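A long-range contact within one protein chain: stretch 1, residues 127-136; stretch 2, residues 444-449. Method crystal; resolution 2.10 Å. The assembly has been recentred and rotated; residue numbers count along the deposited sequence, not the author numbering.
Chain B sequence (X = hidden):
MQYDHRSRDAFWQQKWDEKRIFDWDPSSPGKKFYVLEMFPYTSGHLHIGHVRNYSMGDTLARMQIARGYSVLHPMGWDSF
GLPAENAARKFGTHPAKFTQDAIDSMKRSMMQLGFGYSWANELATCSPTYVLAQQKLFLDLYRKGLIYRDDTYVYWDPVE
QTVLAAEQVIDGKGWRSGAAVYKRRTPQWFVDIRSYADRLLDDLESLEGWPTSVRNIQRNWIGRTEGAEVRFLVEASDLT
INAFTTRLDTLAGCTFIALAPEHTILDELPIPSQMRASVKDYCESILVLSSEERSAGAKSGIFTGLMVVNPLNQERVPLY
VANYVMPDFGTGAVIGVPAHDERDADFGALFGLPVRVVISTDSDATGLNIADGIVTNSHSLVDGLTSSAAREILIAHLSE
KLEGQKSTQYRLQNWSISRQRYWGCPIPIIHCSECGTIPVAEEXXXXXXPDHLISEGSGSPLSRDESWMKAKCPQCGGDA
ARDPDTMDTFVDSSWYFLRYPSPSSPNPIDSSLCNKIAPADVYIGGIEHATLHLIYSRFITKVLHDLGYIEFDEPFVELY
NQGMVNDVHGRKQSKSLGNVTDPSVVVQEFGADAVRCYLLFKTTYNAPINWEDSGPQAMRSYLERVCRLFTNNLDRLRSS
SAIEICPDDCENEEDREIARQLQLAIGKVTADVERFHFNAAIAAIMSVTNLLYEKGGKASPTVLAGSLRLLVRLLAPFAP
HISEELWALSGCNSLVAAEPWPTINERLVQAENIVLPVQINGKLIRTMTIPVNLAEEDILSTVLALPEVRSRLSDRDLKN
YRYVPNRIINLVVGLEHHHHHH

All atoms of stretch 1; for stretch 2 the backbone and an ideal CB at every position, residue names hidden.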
# COMPACT_ATOMS: atom_id res chain seq x y z
N SER B 127 -22.76 0.66 0.36
CA SER B 127 -23.91 1.05 1.15
C SER B 127 -24.41 2.44 0.73
O SER B 127 -23.60 3.34 0.27
CB SER B 127 -23.59 0.96 2.65
OG SER B 127 -22.78 2.07 2.94
N PRO B 128 -25.76 2.66 0.83
CA PRO B 128 -26.26 3.97 0.47
C PRO B 128 -25.58 5.07 1.19
O PRO B 128 -25.34 6.16 0.60
CB PRO B 128 -27.75 3.89 0.85
CG PRO B 128 -28.09 2.43 0.63
CD PRO B 128 -26.86 1.75 1.18
N THR B 129 -25.25 4.86 2.45
CA THR B 129 -24.52 5.96 3.14
C THR B 129 -23.18 6.36 2.50
O THR B 129 -22.87 7.54 2.28
CB THR B 129 -24.42 5.70 4.66
OG1 THR B 129 -24.02 6.92 5.27
CG2 THR B 129 -23.46 4.53 4.96
N TYR B 130 -22.41 5.36 2.07
CA TYR B 130 -21.15 5.62 1.34
C TYR B 130 -21.39 6.21 -0.01
O TYR B 130 -20.73 7.21 -0.42
CB TYR B 130 -20.34 4.33 1.24
CG TYR B 130 -18.88 4.59 0.99
CD1 TYR B 130 -18.41 4.78 -0.29
CD2 TYR B 130 -17.98 4.61 2.05
CE1 TYR B 130 -17.05 4.99 -0.52
CE2 TYR B 130 -16.61 4.86 1.84
CZ TYR B 130 -16.15 5.03 0.57
OH TYR B 130 -14.81 5.25 0.36
N VAL B 131 -22.40 5.70 -0.72
CA VAL B 131 -22.74 6.29 -2.03
C VAL B 131 -23.10 7.76 -1.93
O VAL B 131 -22.66 8.59 -2.75
CB VAL B 131 -23.94 5.47 -2.64
CG1 VAL B 131 -24.50 6.13 -3.86
CG2 VAL B 131 -23.49 4.08 -2.99
N LEU B 132 -23.91 8.10 -0.94
CA LEU B 132 -24.29 9.54 -0.67
C LEU B 132 -23.02 10.41 -0.52
O LEU B 132 -22.74 11.40 -1.28
CB LEU B 132 -25.18 9.60 0.63
CG LEU B 132 -25.48 11.02 1.20
CD1 LEU B 132 -26.08 11.96 0.14
CD2 LEU B 132 -26.41 10.93 2.39
N ALA B 133 -22.16 9.96 0.37
CA ALA B 133 -20.87 10.65 0.54
C ALA B 133 -20.07 10.79 -0.72
O ALA B 133 -19.60 11.89 -1.07
CB ALA B 133 -20.07 9.98 1.62
N GLN B 134 -19.96 9.72 -1.51
CA GLN B 134 -19.12 9.81 -2.69
C GLN B 134 -19.72 10.67 -3.76
O GLN B 134 -19.01 11.36 -4.49
CB GLN B 134 -18.86 8.40 -3.22
CG GLN B 134 -17.81 8.33 -4.31
CD GLN B 134 -17.15 6.95 -4.36
OE1 GLN B 134 -16.42 6.57 -3.44
NE2 GLN B 134 -17.43 6.17 -5.40
N GLN B 135 -21.06 10.64 -3.85
CA GLN B 135 -21.77 11.46 -4.84
C GLN B 135 -21.59 12.91 -4.50
O GLN B 135 -21.33 13.73 -5.38
CB GLN B 135 -23.22 11.03 -4.98
CG GLN B 135 -23.34 9.67 -5.67
CD GLN B 135 -24.78 9.13 -5.74
OE1 GLN B 135 -25.67 9.49 -4.96
NE2 GLN B 135 -24.99 8.24 -6.68
N LYS B 136 -21.61 13.24 -3.22
CA LYS B 136 -21.31 14.63 -2.82
C LYS B 136 -19.95 15.03 -3.16
O LYS B 136 -19.73 16.13 -3.72
CB LYS B 136 -21.52 14.88 -1.34
CG LYS B 136 -22.94 14.76 -0.90
CD LYS B 136 -23.02 15.10 0.57
CE LYS B 136 -24.40 14.91 1.11
NZ LYS B 136 -24.59 15.73 2.33
N UNK B 444 -31.96 15.22 -3.74
CA UNK B 444 -32.22 13.92 -4.40
C UNK B 444 -31.19 12.83 -4.08
O UNK B 444 -31.47 11.65 -4.31
CB UNK B 444 -32.26 14.12 -5.92
N UNK B 445 -30.04 13.22 -3.54
CA UNK B 445 -29.00 12.26 -3.18
C UNK B 445 -29.35 11.34 -2.04
O UNK B 445 -30.00 11.74 -1.10
CB UNK B 445 -27.72 13.01 -2.82
N UNK B 446 -28.94 10.06 -2.10
CA UNK B 446 -28.16 9.45 -3.14
C UNK B 446 -28.97 8.90 -4.31
O UNK B 446 -30.07 8.43 -4.10
CB UNK B 446 -27.32 8.32 -2.53
N UNK B 447 -28.38 8.92 -5.51
CA UNK B 447 -28.88 8.10 -6.63
C UNK B 447 -28.41 6.66 -6.42
O UNK B 447 -27.20 6.33 -6.55
CB UNK B 447 -28.39 8.64 -7.98
N UNK B 448 -29.32 5.81 -6.01
CA UNK B 448 -29.09 4.40 -5.84
C UNK B 448 -29.37 3.59 -7.11
O UNK B 448 -30.25 3.93 -7.90
CB UNK B 448 -29.95 3.88 -4.69
N UNK B 449 -28.68 2.45 -7.21
CA UNK B 449 -28.91 1.52 -8.28
C UNK B 449 -30.32 1.01 -8.27
O UNK B 449 -30.82 0.74 -7.19
CB UNK B 449 -27.93 0.35 -8.19

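Stretch 1 offers the face of a helix that begins at Pro128: Pro128, Val131, Leu132, Gln135 and Lys136 are its residues in contact, an apolar strip with one amide among them. Stretch 2 runs past it without regular helix or strand.

At position 444 the ideal CB has nothing of stretch 1 within 5.5 Å, so this contact sets no preference. The deposited residue is Gln444, which does not touch the helix.

At position 445 CA-to-CB points toward the helix, and the ideal CB lies 3.5 Å from Leu132 CD1 and 5.4 Å from Lys136 CG. Carbon is thus the nearest neighbour, and an aliphatic side chain such as leucine, isoleucine or methionine would suit. The residue is Leu445 (chi1 m, chi2 t). Its CB packs 3.6 Å from Leu132 CD1, and its CD1 reaches to 4.1 Å from Lys136 CG, against the aliphatic part of that lysine.

Position 446 has the closest backbone approach, its CA 4.6 Å from the CA of Leu132. The ideal CB points at the helix, 3.8 Å from Leu132 CA and 3.8 Å from Val131 CG1, but 3.2 Å from Gln135 OE1, which is tight. A compact apolar residue such as alanine, valine or proline is plausible; the backbone supplies the discriminating evidence, because the peptide bond before 446 is cis, with phi -87°, and this strongly favours proline. Pro446 is found, its CB 4.0 Å from Val131 CG1 and 4.1 Å from Leu132 CB.

At position 447 the backbone does the polar work. Its N donates to Gln135 OE1 (2.8 Å, 135°), and its O accepts from Gln135 NE2 (2.9 Å, 152°), so one side-chain amide serves both backbone groups of a single residue. Neither bond requires a particular side chain. CA-to-CB points sideways, with the ideal CB 3.7 Å from Gln135 NE2, so many residues would fit, including beta-branched ones. Ile447 occupies the site; its CB keeps that 3.7 Å distance to Gln135 NE2, while the end of its side chain leads away.

At position 448 CA-to-CB is again sideways and the ideal CB meets nothing within 5.5 Å. Only a longer side chain could reach Pro128 and Val131, and their carbons would favour leucine or methionine, although a polar residue turned elsewhere cannot be excluded. Leu448 (chi1 m, chi2 t) does reach back: its CD2 lies 3.9 Å from Pro128 CB and 4.1 Å from Val131 CG1.

Position 449 is out of reach, leaving the choice open; Leu449 makes no contact here.

Stretch 2 444-449: QLPILL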
# COMPACT_ATOMS: atom_id res chain seq x y z
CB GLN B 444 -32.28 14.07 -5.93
CG GLN B 444 -33.70 14.10 -6.45
CD GLN B 444 -34.41 15.24 -5.83
OE1 GLN B 444 -34.03 16.40 -6.03
NE2 GLN B 444 -35.41 14.93 -5.01
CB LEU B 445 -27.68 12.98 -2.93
CG LEU B 445 -27.16 13.77 -4.13
CD1 LEU B 445 -25.85 14.44 -3.84
CD2 LEU B 445 -27.05 12.96 -5.41
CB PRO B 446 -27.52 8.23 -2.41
CG PRO B 446 -28.59 7.86 -1.45
CD PRO B 446 -29.19 9.16 -0.98
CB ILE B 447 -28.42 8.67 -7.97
CG1 ILE B 447 -28.87 10.13 -8.13
CG2 ILE B 447 -29.00 7.83 -9.10
CD1 ILE B 447 -30.30 10.40 -7.68
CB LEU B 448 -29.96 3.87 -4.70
CG LEU B 448 -29.71 4.57 -3.36
CD1 LEU B 448 -30.58 3.86 -2.33
CD2 LEU B 448 -28.21 4.50 -2.99
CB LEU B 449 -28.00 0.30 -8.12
CG LEU B 449 -26.53 0.59 -8.42
CD1 LEU B 449 -25.69 -0.64 -8.09
CD2 LEU B 449 -26.30 1.09 -9.82
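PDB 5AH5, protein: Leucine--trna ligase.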